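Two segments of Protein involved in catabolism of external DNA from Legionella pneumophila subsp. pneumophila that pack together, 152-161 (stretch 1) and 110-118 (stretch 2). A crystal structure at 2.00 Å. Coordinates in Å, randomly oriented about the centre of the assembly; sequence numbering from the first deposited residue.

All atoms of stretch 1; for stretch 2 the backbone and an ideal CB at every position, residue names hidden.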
# COMPACT_ATOMS: atom_id res chain seq x y z
N ALA A 152 -5.71 19.92 -1.43
CA ALA A 152 -4.77 21.04 -1.55
C ALA A 152 -3.60 20.79 -2.50
O ALA A 152 -3.03 21.74 -3.07
CB ALA A 152 -4.23 21.43 -0.18
N LEU A 153 -3.22 19.51 -2.64
CA LEU A 153 -1.95 19.13 -3.26
C LEU A 153 -2.08 18.61 -4.68
O LEU A 153 -1.07 18.36 -5.32
CB LEU A 153 -1.22 18.07 -2.42
CG LEU A 153 -0.85 18.48 -0.99
CD1 LEU A 153 -0.22 17.34 -0.27
CD2 LEU A 153 0.09 19.68 -0.99
N LEU A 154 -3.32 18.45 -5.16
CA LEU A 154 -3.56 17.87 -6.48
C LEU A 154 -4.37 18.86 -7.34
O LEU A 154 -5.21 19.60 -6.78
CB LEU A 154 -4.26 16.51 -6.36
CG LEU A 154 -3.58 15.41 -5.53
CD1 LEU A 154 -4.46 14.18 -5.45
CD2 LEU A 154 -2.22 15.01 -6.13
N PRO A 155 -4.08 18.95 -8.66
CA PRO A 155 -3.01 18.28 -9.39
C PRO A 155 -1.64 18.86 -9.03
O PRO A 155 -1.53 20.07 -8.78
CB PRO A 155 -3.33 18.59 -10.85
CG PRO A 155 -4.09 19.90 -10.80
CD PRO A 155 -4.86 19.87 -9.52
N PRO A 156 -0.60 18.01 -8.98
CA PRO A 156 0.72 18.50 -8.58
C PRO A 156 1.41 19.14 -9.77
O PRO A 156 1.10 18.79 -10.91
CB PRO A 156 1.47 17.21 -8.17
CG PRO A 156 0.84 16.14 -8.99
CD PRO A 156 -0.59 16.57 -9.30
N PRO A 157 2.37 20.07 -9.51
CA PRO A 157 3.15 20.68 -10.61
C PRO A 157 3.84 19.66 -11.49
O PRO A 157 3.97 19.90 -12.68
CB PRO A 157 4.18 21.58 -9.88
CG PRO A 157 4.17 21.09 -8.42
CD PRO A 157 2.79 20.56 -8.19
N GLU A 158 4.27 18.52 -10.93
CA GLU A 158 4.87 17.42 -11.70
C GLU A 158 3.92 16.85 -12.76
O GLU A 158 4.36 16.23 -13.76
CB GLU A 158 5.31 16.28 -10.75
CG GLU A 158 6.48 16.60 -9.84
CD GLU A 158 6.08 17.24 -8.49
OE1 GLU A 158 4.92 17.60 -8.28
OE2 GLU A 158 6.95 17.38 -7.63
N LYS A 159 2.63 17.00 -12.52
CA LYS A 159 1.57 16.47 -13.40
C LYS A 159 1.52 14.95 -13.50
O LYS A 159 0.83 14.42 -14.35
CB LYS A 159 1.67 17.08 -14.81
CG LYS A 159 0.77 18.27 -15.00
CD LYS A 159 1.42 19.52 -14.57
CE LYS A 159 0.84 20.71 -15.35
NZ LYS A 159 1.97 21.44 -16.01
N ARG A 160 2.28 14.28 -12.63
CA ARG A 160 2.39 12.83 -12.59
C ARG A 160 2.36 12.53 -11.11
O ARG A 160 3.16 13.11 -10.37
CB ARG A 160 3.76 12.38 -13.08
CG ARG A 160 4.04 12.51 -14.54
CD ARG A 160 5.28 11.66 -14.87
NE ARG A 160 5.00 10.23 -14.80
CZ ARG A 160 5.84 9.29 -14.35
NH1 ARG A 160 7.05 9.61 -13.88
NH2 ARG A 160 5.46 8.01 -14.37
N GLY A 161 1.50 11.62 -10.69
CA GLY A 161 1.38 11.33 -9.25
C GLY A 161 1.00 9.90 -8.93
O GLY A 161 0.20 9.29 -9.64
N UNK A 110 12.15 5.38 -5.37
CA UNK A 110 12.00 6.66 -6.06
C UNK A 110 13.35 7.29 -6.37
O UNK A 110 14.38 6.77 -5.92
CB UNK A 110 11.16 7.62 -5.22
N UNK A 111 13.34 8.39 -7.14
CA UNK A 111 14.57 8.99 -7.64
C UNK A 111 14.78 10.39 -7.05
O UNK A 111 13.85 10.99 -6.50
CB UNK A 111 14.54 9.06 -9.17
N UNK A 112 16.00 10.91 -7.19
CA UNK A 112 16.29 12.25 -6.70
C UNK A 112 15.39 13.30 -7.31
O UNK A 112 15.11 14.32 -6.67
CB UNK A 112 17.75 12.61 -6.98
N UNK A 113 14.90 13.07 -8.55
CA UNK A 113 14.03 14.08 -9.19
C UNK A 113 12.58 14.08 -8.67
O UNK A 113 11.80 14.98 -8.97
CB UNK A 113 14.01 13.85 -10.70
N UNK A 114 12.21 13.07 -7.92
CA UNK A 114 10.80 12.89 -7.54
C UNK A 114 10.53 13.71 -6.31
O UNK A 114 11.46 14.27 -5.71
CB UNK A 114 10.46 11.42 -7.29
N UNK A 115 9.27 13.79 -5.90
CA UNK A 115 8.97 14.52 -4.66
C UNK A 115 8.04 13.70 -3.82
O UNK A 115 6.94 13.34 -4.29
CB UNK A 115 8.36 15.89 -4.95
N UNK A 116 8.47 13.41 -2.59
CA UNK A 116 7.66 12.60 -1.66
C UNK A 116 7.03 13.52 -0.64
O UNK A 116 7.69 14.37 -0.04
CB UNK A 116 8.50 11.53 -0.97
N UNK A 117 5.74 13.32 -0.42
CA UNK A 117 5.04 14.09 0.55
C UNK A 117 4.32 13.11 1.49
O UNK A 117 3.40 12.38 1.08
CB UNK A 117 4.07 15.07 -0.12
N UNK A 118 4.75 13.09 2.75
CA UNK A 118 4.28 12.09 3.69
C UNK A 118 3.47 12.77 4.79
O UNK A 118 3.96 13.71 5.42
CB UNK A 118 5.45 11.30 4.28

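Position 110 has no atom of stretch 1 within 5.5 Å of its ideal CB. Stretch 1 does not constrain the choice. The residue is Leu110, and it makes no contact across the pair.

Position 111 has its CA-to-CB bond pointing toward stretch 1, but across a wide gap. Only a long side chain could reach. The nearest feature would be the guanidinium of Arg160, so an acid or a polar group would look natural. The deposited residue is Arg111, a like charge. Arg111 NH2 lies 3.9 Å from Arg160 NH1, near the plane of the Arg160 guanidinium. Its charge is met within its own stretch, at position 114.

Positions 112 and 113 are the middle of a type I turn that runs from 111 to 114. Stretch 1 sets no preference here; small or polar residues are common in the middle of such turns. They are Ser112 and Gln113, and neither touches stretch 1.

Position 114 closes the turn, its N donating to Arg111 O at 3.0 Å. CA-to-CB points sideways to stretch 1, which asks little here. An acceptor at 114 could reach back to the backbone N of 111 and to its side chain. Asp114 supplies it. Asp114 OD2 accepts from Arg111 N and from Arg111 NE, each at 2.7 Å, and Asp114 OD1 accepts from Arg111 NH2 at 2.8 Å. The salt bridge ties the Arg111 side chain to Asp114, across the turn.

Position 115 begins the strand and points toward stretch 1. Its ideal CB is 3.4 Å from Glu158 OE2. A carboxylate this close favours a donor: Lys, Arg, or a shorter polar residue. Pro156, Pro157 and the carbonyl of Leu153 lie further along, so a long chain has more to meet. Arg115 fits. Arg115 NE donates to Glu158 OE2 and Arg115 NH2 to Glu158 OE1, both at 2.8 Å and nearly straight, a two-pronged salt bridge. Arg115 NH2 also lies 3.6 Å from Pro157 CD. A water accepts from Arg115 NH2 at 3.1 Å and donates to Leu153 O at 2.8 Å, linking the two stretches again.

Position 116 is out of reach of stretch 1, as expected from strand alternation. Stretch 1 sets no limit, and any residue at ease in a strand would do. It is Leu116.

Position 117 points toward stretch 1 again. Its ideal CB is 4.9 Å from Leu153 CD1, a methyl that would welcome an apolar or aromatic side chain. Tyr117 sets one face of its ring against it. Leu153 CD1 is 3.6 Å from the centroid of the Tyr117 ring, 14° off the normal, a CH-pi contact.

Position 118 is out of reach once more, and again stretch 1 leaves the choice open. It is Leu118.

Stretch 2 (110-118) LRSQDRLYL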
# COMPACT_ATOMS: atom_id res chain seq x y z
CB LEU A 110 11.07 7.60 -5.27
CG LEU A 110 9.59 7.17 -5.35
CD1 LEU A 110 8.73 8.07 -4.47
CD2 LEU A 110 9.08 7.24 -6.76
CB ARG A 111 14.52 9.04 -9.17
CG ARG A 111 14.23 7.66 -9.70
CD ARG A 111 13.40 7.63 -10.92
NE ARG A 111 12.16 8.42 -10.88
CZ ARG A 111 11.50 8.73 -11.99
NH1 ARG A 111 11.97 8.28 -13.15
NH2 ARG A 111 10.40 9.48 -11.96
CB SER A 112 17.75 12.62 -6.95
OG SER A 112 18.09 12.42 -8.31
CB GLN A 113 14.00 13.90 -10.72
CG GLN A 113 13.27 12.61 -11.11
CD GLN A 113 13.38 12.29 -12.56
OE1 GLN A 113 12.76 12.97 -13.39
NE2 GLN A 113 14.16 11.23 -12.90
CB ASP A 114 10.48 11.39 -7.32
CG ASP A 114 10.71 10.56 -8.58
OD1 ASP A 114 10.35 11.05 -9.68
OD2 ASP A 114 11.24 9.41 -8.49
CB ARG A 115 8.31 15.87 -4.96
CG ARG A 115 7.97 16.67 -3.74
CD ARG A 115 7.68 18.13 -4.09
NE ARG A 115 6.58 18.23 -5.03
CZ ARG A 115 5.33 18.58 -4.72
NH1 ARG A 115 4.99 18.86 -3.46
NH2 ARG A 115 4.41 18.63 -5.68
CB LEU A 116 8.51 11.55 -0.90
CG LEU A 116 9.16 10.39 -1.70
CD1 LEU A 116 10.37 10.87 -2.50
CD2 LEU A 116 9.53 9.25 -0.75
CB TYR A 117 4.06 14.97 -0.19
CG TYR A 117 3.49 16.07 0.63
CD1 TYR A 117 3.85 17.41 0.37
CD2 TYR A 117 2.56 15.81 1.64
CE1 TYR A 117 3.29 18.44 1.12
CE2 TYR A 117 2.00 16.84 2.38
CZ TYR A 117 2.38 18.14 2.10
OH TYR A 117 1.82 19.14 2.81
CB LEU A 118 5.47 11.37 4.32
CG LEU A 118 6.50 10.77 3.35
CD1 LEU A 118 7.74 10.21 4.06
CD2 LEU A 118 5.84 9.70 2.38
O HOH W 1 1.46 19.45 -4.95
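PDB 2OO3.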